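Local coordinates for protein HIAXHD3 (Humicola insolens, PDB 3ZXK) that acts as a family 43 arabinofuranosidase that probably removes arabinose side chains from xylan, and has served for engineering an enzyme with added endo-xylanase activity, at residues 26-31 / 121-126; 46-51 / 308-313; 421-426 / 492-497; 460-465 / 478-483. One frame throughout, in Å; residues are numbered along the deposited sequence. Where two conformers were deposited one is given.

Interaction 1. Residues 26-31 / 121-126; sequences GSVFYY and NGEVPP
The phenol ring of Tyr30 meets the 121-126 loop with its edge, for the carbonyl oxygen of Gly122 lies in the ring plane beside the hydroxyl. One face of the ring carries CG1 of Val28, 3.4 Å above the plane and displaced toward the rim, while CG2 of Val124 approaches obliquely, 3.5 Å from Tyr30 OH. That hydroxyl donates to Gly122 O at 2.6 Å, nearly along the C=O axis, and accepts from a water that in turn takes the N-H of Val124, so a tyrosine serves two loop peptides at once. Val28 has CG1 anti to its backbone N (chi1 -178°), which leaves CG2 to pack 3.7 Å from Gly122 C. Nearer the turn, Ser27 N donates to Asn121 O at 2.9 Å from above the carbonyl plane. Gly26 suits its place because a CB would fall only 2.7 Å from Asn121 C; at Gly122 (phi 93°, psi 0°) any CB would be pushed against the preceding carbonyl oxygen, which glycine avoids. The contact joins strand 28-32 to the loop between strands 106-113 and 132-137, thus tying together two of the four-stranded antiparallel sheets that form the blades of the five-bladed beta-propeller of glycoside hydrolase family 43.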
loop_
_atom_site.group_PDB
_atom_site.type_symbol
_atom_site.label_atom_id
_atom_site.label_comp_id
_atom_site.label_asym_id
_atom_site.label_seq_id
_atom_site.Cartn_x
_atom_site.Cartn_y
_atom_site.Cartn_z
ATOM N N GLY A 26 17.258 -9.294 -13.456
ATOM C CA GLY A 26 17.078 -10.139 -14.637
ATOM C C GLY A 26 15.830 -9.761 -15.414
ATOM O O GLY A 26 15.728 -8.627 -15.885
ATOM N N SER A 27 14.916 -10.725 -15.584
ATOM C CA SER A 27 13.665 -10.531 -16.312
ATOM C C SER A 27 12.502 -9.973 -15.472
ATOM O O SER A 27 11.407 -9.739 -15.983
ATOM C CB SER A 27 13.256 -11.863 -16.956
ATOM O OG SER A 27 14.267 -12.260 -17.848
ATOM N N VAL A 28 12.740 -9.729 -14.188
ATOM C CA VAL A 28 11.657 -9.398 -13.273
ATOM C C VAL A 28 11.824 -8.007 -12.677
ATOM O O VAL A 28 12.921 -7.636 -12.237
ATOM C CB VAL A 28 11.549 -10.425 -12.105
ATOM C CG1 VAL A 28 10.365 -10.048 -11.223
ATOM C CG2 VAL A 28 11.409 -11.842 -12.645
ATOM N N PHE A 29 10.732 -7.252 -12.662
ATOM C CA PHE A 29 10.717 -5.951 -11.976
ATOM C C PHE A 29 10.027 -6.128 -10.635
ATOM O O PHE A 29 9.003 -6.824 -10.524
ATOM C CB PHE A 29 9.915 -4.921 -12.762
ATOM C CG PHE A 29 10.421 -4.678 -14.149
ATOM C CD1 PHE A 29 11.432 -3.722 -14.375
ATOM C CD2 PHE A 29 9.880 -5.351 -15.247
ATOM C CE1 PHE A 29 11.905 -3.463 -15.658
ATOM C CE2 PHE A 29 10.362 -5.089 -16.545
ATOM C CZ PHE A 29 11.370 -4.142 -16.744
ATOM N N TYR A 30 10.554 -5.455 -9.627
ATOM C CA TYR A 30 9.999 -5.451 -8.269
ATOM C C TYR A 30 9.657 -4.035 -7.844
ATOM O O TYR A 30 10.337 -3.100 -8.236
ATOM C CB TYR A 30 10.975 -6.087 -7.272
ATOM C CG TYR A 30 11.122 -7.574 -7.478
ATOM C CD1 TYR A 30 10.120 -8.458 -7.065
ATOM C CD2 TYR A 30 12.241 -8.091 -8.123
ATOM C CE1 TYR A 30 10.247 -9.816 -7.276
ATOM C CE2 TYR A 30 12.383 -9.452 -8.337
ATOM C CZ TYR A 30 11.398 -10.294 -7.894
ATOM O OH TYR A 30 11.493 -11.636 -8.106
ATOM N N TYR A 31 8.606 -3.897 -7.051
ATOM C CA TYR A 31 8.029 -2.587 -6.666
ATOM C C TYR A 31 7.715 -2.722 -5.197
ATOM O O TYR A 31 7.035 -3.675 -4.790
ATOM C CB TYR A 31 6.735 -2.450 -7.463
ATOM C CG TYR A 31 5.837 -1.241 -7.302
ATOM C CD1 TYR A 31 5.333 -0.845 -6.058
ATOM C CD2 TYR A 31 5.407 -0.560 -8.437
ATOM C CE1 TYR A 31 4.437 0.219 -5.948
ATOM C CE2 TYR A 31 4.530 0.506 -8.324
ATOM C CZ TYR A 31 4.044 0.885 -7.102
ATOM O OH TYR A 31 3.175 1.953 -7.107
ATOM N N ASN A 121 17.013 -15.688 -13.600
ATOM C CA ASN A 121 16.444 -14.517 -14.297
ATOM C C ASN A 121 15.524 -13.682 -13.427
ATOM O O ASN A 121 14.568 -13.061 -13.909
ATOM C CB ASN A 121 15.721 -14.946 -15.567
ATOM C CG ASN A 121 16.588 -15.800 -16.458
ATOM O OD1 ASN A 121 16.244 -16.933 -16.748
ATOM N ND2 ASN A 121 17.731 -15.270 -16.863
ATOM N N GLY A 122 15.821 -13.686 -12.132
ATOM C CA GLY A 122 15.175 -12.786 -11.173
ATOM C C GLY A 122 13.955 -13.339 -10.463
ATOM O O GLY A 122 13.389 -12.660 -9.637
ATOM N N GLU A 123 13.581 -14.582 -10.767
ATOM C CA GLU A 123 12.447 -15.244 -10.123
ATOM C C GLU A 123 12.774 -15.636 -8.684
ATOM O O GLU A 123 13.843 -16.175 -8.431
ATOM C CB GLU A 123 12.117 -16.550 -10.866
ATOM C CG GLU A 123 11.765 -16.337 -12.318
ATOM C CD GLU A 123 10.334 -15.908 -12.486
ATOM O OE1 GLU A 123 9.630 -15.799 -11.457
ATOM O OE2 GLU A 123 9.918 -15.678 -13.639
ATOM N N VAL A 124 11.859 -15.372 -7.757
ATOM C CA VAL A 124 11.982 -15.878 -6.401
ATOM C C VAL A 124 10.845 -16.889 -6.195
ATOM O O VAL A 124 9.654 -16.536 -6.368
ATOM C CB VAL A 124 11.840 -14.744 -5.371
ATOM C CG1 VAL A 124 11.933 -15.274 -3.943
ATOM C CG2 VAL A 124 12.860 -13.644 -5.617
ATOM N N PRO A 125 11.174 -18.151 -5.844
ATOM C CA PRO A 125 10.056 -19.071 -5.603
ATOM C C PRO A 125 9.199 -18.575 -4.442
ATOM O O PRO A 125 9.751 -17.998 -3.499
ATOM C CB PRO A 125 10.751 -20.389 -5.219
ATOM C CG PRO A 125 12.183 -20.229 -5.644
ATOM C CD PRO A 125 12.477 -18.759 -5.524
ATOM N N PRO A 126 7.869 -18.754 -4.503
ATOM C CA PRO A 126 6.962 -18.243 -3.462
ATOM C C PRO A 126 7.366 -18.690 -2.047
ATOM O O PRO A 126 7.279 -17.912 -1.093
ATOM C CB PRO A 126 5.606 -18.844 -3.864
ATOM C CG PRO A 126 5.693 -18.943 -5.351
ATOM C CD PRO A 126 7.132 -19.251 -5.683
HETATM O O HOH W 1 9.484 -13.705 -8.147
#

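Interaction 2. Residues 46-51 / 308-313; sequences KSYDLV and GAKNAT
Tyr48 and Lys310 lie side by side and point the same way, and between them they form the tight part of this contact. CB of Lys310 sits over the centre of the tyrosine ring, 3.6 Å from the centroid, in a CH-pi contact only 8° off the ring normal. The lysine chain then follows the ring outward until a bend at chi4 (-79°) brings NZ to donate to Tyr48 OH at 3.1 Å. A long aliphatic chain with a charged end suits this track, apolar over the ring and polar at the hydroxyl. Lys46 NZ donates to the same hydroxyl, whose strongest partner is Glu123; that carboxylate also pairs with Lys46 and probably eases the repulsion between the two ammonium groups. At the ring edge Ala312 O lies 3.6 Å from Tyr48 CE2, and CB of Ala309, a small methyl, lies 4.0 Å from Tyr48 CB. An alanine in place of Tyr48 would probably leave Lys310 without its ring face and both lysines and Glu123 without a shared hydroxyl. The other side is looser and wetter: a water bridges Lys310 O, at 2.9 Å, and Asp49 OD2, to which its bond is weak. Behind it, Asp49 OD1 accepts from Val51 N, an Asx turn that helps shape the bend leaving strand 41-47, where the propeller receives the long connection running from strand 301-303 to strand 334-336.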
loop_
_atom_site.group_PDB
_atom_site.type_symbol
_atom_site.label_atom_id
_atom_site.label_comp_id
_atom_site.label_asym_id
_atom_site.label_seq_id
_atom_site.Cartn_x
_atom_site.Cartn_y
_atom_site.Cartn_z
ATOM N N LYS A 46 5.395 -7.699 -8.218
ATOM C CA LYS A 46 6.235 -8.242 -9.259
ATOM C C LYS A 46 5.577 -8.005 -10.622
ATOM O O LYS A 46 4.339 -8.072 -10.748
ATOM C CB LYS A 46 6.370 -9.736 -8.995
ATOM C CG LYS A 46 6.806 -10.584 -10.145
ATOM C CD LYS A 46 6.794 -12.051 -9.787
ATOM C CE LYS A 46 7.498 -12.809 -10.897
ATOM N NZ LYS A 46 7.619 -14.252 -10.580
ATOM N N SER A 47 6.410 -7.732 -11.621
ATOM C CA SER A 47 5.982 -7.585 -13.015
ATOM C C SER A 47 7.050 -8.052 -13.983
ATOM O O SER A 47 8.213 -7.994 -13.673
ATOM C CB SER A 47 5.680 -6.124 -13.340
ATOM O OG SER A 47 5.149 -6.035 -14.641
ATOM N N TYR A 48 6.632 -8.442 -15.177
ATOM C CA TYR A 48 7.575 -8.764 -16.242
ATOM C C TYR A 48 7.673 -7.638 -17.268
ATOM O O TYR A 48 8.554 -7.658 -18.138
ATOM C CB TYR A 48 7.198 -10.079 -16.928
ATOM C CG TYR A 48 7.309 -11.288 -16.049
ATOM C CD1 TYR A 48 8.550 -11.851 -15.761
ATOM C CD2 TYR A 48 6.157 -11.890 -15.492
ATOM C CE1 TYR A 48 8.642 -12.993 -14.958
ATOM C CE2 TYR A 48 6.248 -13.023 -14.687
ATOM C CZ TYR A 48 7.494 -13.557 -14.423
ATOM O OH TYR A 48 7.597 -14.680 -13.633
ATOM N N ASP A 49 6.787 -6.642 -17.152
ATOM C CA ASP A 49 6.687 -5.595 -18.165
ATOM C C ASP A 49 6.466 -4.174 -17.648
ATOM O O ASP A 49 6.287 -3.292 -18.462
ATOM C CB ASP A 49 5.580 -5.957 -19.183
ATOM C CG ASP A 49 4.200 -6.127 -18.535
ATOM O OD1 ASP A 49 4.053 -5.853 -17.319
ATOM O OD2 ASP A 49 3.267 -6.572 -19.245
ATOM N N LEU A 50 6.544 -3.969 -16.326
ATOM C CA LEU A 50 6.234 -2.685 -15.659
ATOM C C LEU A 50 4.782 -2.281 -15.717
ATOM O O LEU A 50 4.404 -1.226 -15.185
ATOM C CB LEU A 50 7.117 -1.524 -16.155
ATOM C CG LEU A 50 8.600 -1.551 -15.831
ATOM C CD1 LEU A 50 9.329 -0.431 -16.551
ATOM C CD2 LEU A 50 8.797 -1.427 -14.332
ATOM N N VAL A 51 3.946 -3.144 -16.284
ATOM C CA VAL A 51 2.544 -2.796 -16.522
ATOM C C VAL A 51 1.572 -3.671 -15.738
ATOM O O VAL A 51 0.660 -3.155 -15.115
ATOM C CB VAL A 51 2.245 -2.853 -18.024
ATOM C CG1 VAL A 51 0.764 -2.690 -18.311
ATOM C CG2 VAL A 51 3.065 -1.793 -18.745
ATOM N N GLY A 308 6.845 -9.380 -25.651
ATOM C CA GLY A 308 6.726 -10.827 -25.452
ATOM C C GLY A 308 7.025 -11.242 -24.021
ATOM O O GLY A 308 7.643 -12.272 -23.782
ATOM N N ALA A 309 6.605 -10.413 -23.071
ATOM C CA ALA A 309 6.852 -10.681 -21.655
ATOM C C ALA A 309 6.048 -11.856 -21.139
ATOM O O ALA A 309 4.936 -12.106 -21.597
ATOM C CB ALA A 309 6.543 -9.453 -20.815
ATOM N N LYS A 310 6.620 -12.555 -20.164
ATOM C CA LYS A 310 5.912 -13.600 -19.432
ATOM C C LYS A 310 4.618 -13.048 -18.815
ATOM O O LYS A 310 4.549 -11.885 -18.407
ATOM C CB LYS A 310 6.846 -14.183 -18.372
ATOM C CG LYS A 310 6.395 -15.485 -17.734
ATOM C CD LYS A 310 7.597 -16.365 -17.392
ATOM C CE LYS A 310 7.176 -17.606 -16.607
ATOM N NZ LYS A 310 6.932 -17.321 -15.159
ATOM N N ASN A 311 3.578 -13.875 -18.802
ATOM C CA ASN A 311 2.282 -13.465 -18.275
ATOM C C ASN A 311 1.921 -14.225 -17.004
ATOM O O ASN A 311 0.901 -13.941 -16.379
ATOM C CB ASN A 311 1.180 -13.662 -19.328
ATOM C CG ASN A 311 1.402 -12.830 -20.585
ATOM O OD1 ASN A 311 2.008 -11.748 -20.545
ATOM N ND2 ASN A 311 0.900 -13.331 -21.717
ATOM N N ALA A 312 2.767 -15.187 -16.635
ATOM C CA ALA A 312 2.525 -16.070 -15.491
ATOM C C ALA A 312 2.288 -15.285 -14.209
ATOM O O ALA A 312 2.872 -14.218 -14.005
ATOM C CB ALA A 312 3.685 -17.039 -15.309
ATOM N N THR A 313 1.424 -15.818 -13.352
ATOM C CA THR A 313 1.130 -15.166 -12.086
ATOM C C THR A 313 1.163 -16.134 -10.906
ATOM O O THR A 313 0.831 -17.315 -11.043
ATOM C CB THR A 313 -0.220 -14.434 -12.135
ATOM O OG1 THR A 313 -0.261 -13.580 -13.286
ATOM C CG2 THR A 313 -0.383 -13.589 -10.909
HETATM O O HOH W 2 3.062 -9.424 -18.025
#

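Interaction 3. Residues 421-426 / 492-497; sequences IVMVDD and LGPAFA
Met423 lies at the middle of the contact and touches Leu492, Gly493 and Pro494 of the facing segment, and Phe496 more loosely. Its CG is 3.6 Å from Leu492 O, its SD rests 3.9 Å from Pro494 CD, and its CE reaches past Pro494 O toward CB of Phe496. A bend at chi2 (-83°) sets SD over Gly493 and Pro494, and Gly493 suits this spot because a CB there would fall 2.7 Å from Met423 CG. On one flank Ile421 CG2 meets Leu492 CD2 at 3.7 Å, two branched side chains crossing each other; on the other, Asp425 CB packs 4.2 Å from Phe496 CD1. The flexible, unbranched thioether fits the uneven surface between them, and an alanine in its place would probably open a gap beside Pro494 and Phe496. In the next shell, Asp425 OD2 accepts from a water at 3.0 Å that reaches Ala495 O only weakly, while Asp425 OD1 is held by a salt bridge to Arg441 of the adjoining strand. Phe479, from strand 476-482, also packs on Met423. The side chains thus interlock without a direct hydrogen bond between the segments, which run in nearly the same direction, 15° apart. Such apolar face-to-face packing of strands 418-429 and 490-497, from two different antiparallel sheets, is that of a beta-sandwich, here the concanavalin A-like domain.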
loop_
_atom_site.group_PDB
_atom_site.type_symbol
_atom_site.label_atom_id
_atom_site.label_comp_id
_atom_site.label_asym_id
_atom_site.label_seq_id
_atom_site.Cartn_x
_atom_site.Cartn_y
_atom_site.Cartn_z
ATOM N N ILE A 421 -29.423 -6.559 10.718
ATOM C CA ILE A 421 -28.566 -5.803 9.816
ATOM C C ILE A 421 -28.738 -4.315 10.053
ATOM O O ILE A 421 -29.858 -3.852 10.247
ATOM C CB ILE A 421 -28.877 -6.153 8.347
ATOM C CG1 ILE A 421 -28.748 -7.662 8.172
ATOM C CG2 ILE A 421 -27.949 -5.432 7.379
ATOM C CD1 ILE A 421 -29.334 -8.189 6.894
ATOM N N VAL A 422 -27.621 -3.593 10.076
ATOM C CA VAL A 422 -27.592 -2.138 10.216
ATOM C C VAL A 422 -26.618 -1.528 9.210
ATOM O O VAL A 422 -25.658 -2.194 8.763
ATOM C CB VAL A 422 -27.178 -1.694 11.656
ATOM C CG1 VAL A 422 -28.204 -2.145 12.698
ATOM C CG2 VAL A 422 -25.792 -2.228 12.010
ATOM N N MET A 423 -26.867 -0.276 8.845
ATOM C CA MET A 423 -25.890 0.518 8.119
ATOM C C MET A 423 -25.532 1.695 9.027
ATOM O O MET A 423 -26.417 2.388 9.480
ATOM C CB MET A 423 -26.457 0.951 6.741
ATOM C CG MET A 423 -25.467 1.692 5.861
ATOM S SD MET A 423 -25.372 3.457 6.248
ATOM C CE MET A 423 -24.177 4.103 5.065
ATOM N N VAL A 424 -24.235 1.872 9.290
ATOM C CA VAL A 424 -23.677 2.881 10.184
ATOM C C VAL A 424 -22.798 3.862 9.400
ATOM O O VAL A 424 -21.937 3.459 8.578
ATOM C CB VAL A 424 -22.854 2.191 11.304
ATOM C CG1 VAL A 424 -22.003 3.181 12.115
ATOM C CG2 VAL A 424 -23.764 1.341 12.190
ATOM N N ASP A 425 -22.986 5.157 9.656
ATOM C CA ASP A 425 -22.133 6.151 9.037
ATOM C C ASP A 425 -21.612 7.126 10.090
ATOM O O ASP A 425 -21.756 6.877 11.281
ATOM C CB ASP A 425 -22.848 6.836 7.848
ATOM C CG ASP A 425 -24.065 7.661 8.260
ATOM O OD1 ASP A 425 -24.389 7.809 9.459
ATOM O OD2 ASP A 425 -24.705 8.223 7.334
ATOM N N ASP A 426 -20.965 8.203 9.653
ATOM C CA ASP A 426 -20.390 9.201 10.571
ATOM C C ASP A 426 -19.373 8.620 11.564
ATOM O O ASP A 426 -19.298 9.045 12.717
ATOM C CB ASP A 426 -21.478 9.977 11.314
ATOM C CG ASP A 426 -20.941 11.231 11.981
ATOM O OD1 ASP A 426 -20.120 11.949 11.346
ATOM O OD2 ASP A 426 -21.333 11.506 13.144
ATOM N N LEU A 492 -29.251 -0.676 1.480
ATOM C CA LEU A 492 -29.548 -0.223 2.839
ATOM C C LEU A 492 -28.788 1.053 3.165
ATOM O O LEU A 492 -27.573 1.111 3.051
ATOM C CB LEU A 492 -29.221 -1.298 3.879
ATOM C CG LEU A 492 -29.609 -1.014 5.344
ATOM C CD1 LEU A 492 -31.138 -0.914 5.496
ATOM C CD2 LEU A 492 -29.056 -2.123 6.234
ATOM N N GLY A 493 -29.522 2.070 3.592
ATOM C CA GLY A 493 -28.900 3.286 4.061
ATOM C C GLY A 493 -28.732 4.288 2.945
ATOM O O GLY A 493 -28.977 3.980 1.776
ATOM N N PRO A 494 -28.309 5.514 3.307
ATOM C CA PRO A 494 -27.988 6.587 2.353
ATOM C C PRO A 494 -26.727 6.277 1.542
ATOM O O PRO A 494 -25.989 5.338 1.880
ATOM C CB PRO A 494 -27.782 7.801 3.265
ATOM C CG PRO A 494 -27.329 7.229 4.562
ATOM C CD PRO A 494 -28.002 5.902 4.703
ATOM N N ALA A 495 -26.480 7.046 0.476
ATOM C CA ALA A 495 -25.190 6.974 -0.216
ATOM C C ALA A 495 -24.187 7.721 0.645
ATOM O O ALA A 495 -24.466 8.829 1.126
ATOM C CB ALA A 495 -25.272 7.606 -1.598
ATOM N N PHE A 496 -23.025 7.129 0.856
ATOM C CA PHE A 496 -22.057 7.698 1.784
ATOM C C PHE A 496 -21.019 8.511 1.024
ATOM O O PHE A 496 -20.360 7.982 0.125
ATOM C CB PHE A 496 -21.402 6.574 2.593
ATOM C CG PHE A 496 -20.184 7.002 3.370
ATOM C CD1 PHE A 496 -20.307 7.710 4.571
ATOM C CD2 PHE A 496 -18.911 6.687 2.906
ATOM C CE1 PHE A 496 -19.174 8.078 5.290
ATOM C CE2 PHE A 496 -17.783 7.080 3.609
ATOM C CZ PHE A 496 -17.916 7.768 4.797
ATOM N N ALA A 497 -20.891 9.788 1.395
ATOM C CA ALA A 497 -19.950 10.697 0.770
ATOM C C ALA A 497 -18.540 10.478 1.344
ATOM O O ALA A 497 -18.328 10.488 2.567
ATOM C CB ALA A 497 -20.381 12.139 0.983
HETATM O O HOH W 3 -24.104 9.060 4.563
#

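Interaction 4. Residues 460-465 / 478-483; sequences RIDADI and TFYYSI
Arg460 and Tyr480 face each other as a hydrogen-bonded antiparallel pair, and the guanidinium lies flat on the phenol ring. The two planes are 22° apart, with CZ 4.2 Å from the ring centroid and NH2 over the ring's centre, so the stack is also a cation-pi contact. In the arginine, CG stands anti to the backbone N (chi1 174°), and a bend at chi3 follows further out. Asp462, projecting on the same face, binds the guanidinium side-on in a two-pronged salt bridge, Arg460 NE to Asp462 OD1 at 2.9 Å and Arg460 NH2 to Asp462 OD2 at 2.8 Å; OD1 also has a hydrogen bond with Ser382 OG of strand 380-388. The aspartate crosses the tyrosine at about a right angle, its OD2 3.6 Å from Tyr480 CE1. Thr478 OG1 and Tyr480 OH share a hydrogen bond of 2.7 Å. On the opposite face Ile461 and Phe479 lie side by side, CG1 3.7 Å from CE2, apolar as befits a surface turned to the sandwich interior. Four backbone bonds zip the hairpin together. With its edge taken by a carboxylate, one face by an aromatic ring and a further cation-pi contact to Tyr489, the guanidinium is probably kept from turning, and its charge is likely to be well balanced.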
loop_
_atom_site.group_PDB
_atom_site.type_symbol
_atom_site.label_atom_id
_atom_site.label_comp_id
_atom_site.label_asym_id
_atom_site.label_seq_id
_atom_site.Cartn_x
_atom_site.Cartn_y
_atom_site.Cartn_z
ATOM N N ARG A 460 -22.255 -6.292 0.802
ATOM C CA ARG A 460 -21.710 -5.703 -0.407
ATOM C C ARG A 460 -21.490 -4.206 -0.314
ATOM O O ARG A 460 -22.378 -3.471 0.102
ATOM C CB ARG A 460 -22.659 -6.028 -1.577
ATOM C CG ARG A 460 -22.348 -5.366 -2.925
ATOM C CD ARG A 460 -23.213 -5.925 -4.048
ATOM N NE ARG A 460 -23.526 -4.846 -4.981
ATOM C CZ ARG A 460 -24.576 -4.839 -5.797
ATOM N NH1 ARG A 460 -25.381 -5.890 -5.854
ATOM N NH2 ARG A 460 -24.789 -3.793 -6.584
ATOM N N ILE A 461 -20.308 -3.770 -0.737
ATOM C CA ILE A 461 -19.934 -2.349 -0.736
ATOM C C ILE A 461 -19.635 -1.943 -2.181
ATOM O O ILE A 461 -18.695 -2.472 -2.800
ATOM C CB ILE A 461 -18.678 -2.079 0.129
ATOM C CG1 ILE A 461 -18.866 -2.484 1.604
ATOM C CG2 ILE A 461 -18.266 -0.611 0.066
ATOM C CD1 ILE A 461 -17.592 -2.399 2.424
ATOM N N ASP A 462 -20.393 -1.000 -2.726
ATOM C CA ASP A 462 -20.118 -0.526 -4.113
ATOM C C ASP A 462 -19.444 0.834 -3.971
ATOM O O ASP A 462 -20.103 1.829 -3.658
ATOM C CB ASP A 462 -21.409 -0.370 -4.950
ATOM C CG ASP A 462 -22.000 -1.691 -5.414
ATOM O OD1 ASP A 462 -21.570 -2.750 -4.906
ATOM O OD2 ASP A 462 -22.930 -1.657 -6.276
ATOM N N ALA A 463 -18.135 0.870 -4.210
ATOM C CA ALA A 463 -17.346 2.078 -4.016
ATOM C C ALA A 463 -16.953 2.766 -5.306
ATOM O O ALA A 463 -16.485 2.152 -6.241
ATOM C CB ALA A 463 -16.076 1.745 -3.256
ATOM N N ASP A 464 -17.094 4.073 -5.328
ATOM C CA ASP A 464 -16.611 4.849 -6.458
ATOM C C ASP A 464 -15.376 5.608 -6.001
ATOM O O ASP A 464 -15.466 6.470 -5.097
ATOM C CB ASP A 464 -17.707 5.829 -6.915
ATOM C CG ASP A 464 -17.292 6.656 -8.139
ATOM O OD1 ASP A 464 -16.209 6.394 -8.676
ATOM O OD2 ASP A 464 -18.036 7.564 -8.557
ATOM N N ILE A 465 -14.220 5.265 -6.563
ATOM C CA ILE A 465 -12.972 5.964 -6.245
ATOM C C ILE A 465 -12.469 6.777 -7.431
ATOM O O ILE A 465 -11.278 7.109 -7.505
ATOM C CB ILE A 465 -11.859 5.053 -5.639
ATOM C CG1 ILE A 465 -11.532 3.833 -6.525
ATOM C CG2 ILE A 465 -12.291 4.616 -4.241
ATOM C CD1 ILE A 465 -10.206 3.148 -6.210
ATOM N N THR A 478 -22.277 3.011 -1.893
ATOM C CA THR A 478 -23.555 2.429 -1.441
ATOM C C THR A 478 -23.361 1.017 -0.873
ATOM O O THR A 478 -22.376 0.347 -1.184
ATOM C CB THR A 478 -24.619 2.438 -2.548
ATOM O OG1 THR A 478 -24.107 1.837 -3.742
ATOM C CG2 THR A 478 -25.047 3.906 -2.841
ATOM N N PHE A 479 -24.283 0.600 -0.004
ATOM C CA PHE A 479 -24.172 -0.647 0.735
ATOM C C PHE A 479 -25.403 -1.532 0.498
ATOM O O PHE A 479 -26.532 -1.025 0.400
ATOM C CB PHE A 479 -24.031 -0.355 2.236
ATOM C CG PHE A 479 -22.765 0.402 2.606
ATOM C CD1 PHE A 479 -22.710 1.799 2.576
ATOM C CD2 PHE A 479 -21.625 -0.293 2.994
ATOM C CE1 PHE A 479 -21.540 2.486 2.895
ATOM C CE2 PHE A 479 -20.459 0.386 3.333
ATOM C CZ PHE A 479 -20.404 1.775 3.267
ATOM N N TYR A 480 -25.179 -2.844 0.420
ATOM C CA TYR A 480 -26.240 -3.813 0.134
ATOM C C TYR A 480 -26.040 -5.074 0.961
ATOM O O TYR A 480 -24.923 -5.364 1.384
ATOM C CB TYR A 480 -26.202 -4.221 -1.350
ATOM C CG TYR A 480 -26.195 -3.057 -2.308
ATOM C CD1 TYR A 480 -25.020 -2.327 -2.510
ATOM C CD2 TYR A 480 -27.357 -2.668 -3.003
ATOM C CE1 TYR A 480 -24.981 -1.261 -3.353
ATOM C CE2 TYR A 480 -27.330 -1.579 -3.869
ATOM C CZ TYR A 480 -26.124 -0.872 -4.014
ATOM O OH TYR A 480 -25.994 0.222 -4.827
ATOM N N TYR A 481 -27.134 -5.795 1.197
ATOM C CA TYR A 481 -27.032 -7.110 1.804
ATOM C C TYR A 481 -27.833 -8.116 1.013
ATOM O O TYR A 481 -28.749 -7.740 0.284
ATOM C CB TYR A 481 -27.510 -7.085 3.268
ATOM C CG TYR A 481 -29.005 -6.821 3.405
ATOM C CD1 TYR A 481 -29.942 -7.875 3.399
ATOM C CD2 TYR A 481 -29.492 -5.521 3.535
ATOM C CE1 TYR A 481 -31.305 -7.625 3.495
ATOM C CE2 TYR A 481 -30.854 -5.279 3.673
ATOM C CZ TYR A 481 -31.759 -6.330 3.633
ATOM O OH TYR A 481 -33.125 -6.088 3.768
ATOM N N SER A 482 -27.440 -9.379 1.157
ATOM C CA SER A 482 -28.202 -10.524 0.673
ATOM C C SER A 482 -28.343 -11.567 1.760
ATOM O O SER A 482 -27.369 -11.963 2.402
ATOM C CB SER A 482 -27.564 -11.168 -0.559
ATOM O OG SER A 482 -28.289 -12.332 -0.934
ATOM N N ILE A 483 -29.570 -12.028 1.934
ATOM C CA ILE A 483 -29.837 -13.166 2.800
ATOM C C ILE A 483 -30.478 -14.297 1.991
ATOM O O ILE A 483 -31.176 -15.153 2.535
ATOM C CB ILE A 483 -30.688 -12.767 4.025
ATOM C CG1 ILE A 483 -31.951 -12.023 3.601
ATOM C CG2 ILE A 483 -29.873 -11.888 4.966
ATOM C CD1 ILE A 483 -33.115 -12.181 4.560
#

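From the N terminus, interaction 1 opens at 26-31 and interaction 2 at 46-51, on neighbouring strands of one sheet. Interaction 1 closes at 121-126, but interaction 2 only at 308-313, so the two loops cross; Phe29 packing on Leu50 is one place where they touch. The first ties two sheets of the propeller together, the second brings the chain beyond the propeller strands back onto it. In the second domain, interaction 3 opens at 421-426 and closes at 492-497, joining the sandwich's two sheets, and the hairpin of interaction 4 is nested within that loop. Strands 476-482 and 490-497 are sheet neighbours. Nearest atoms of interactions 1 and 3 are about 24 Å apart.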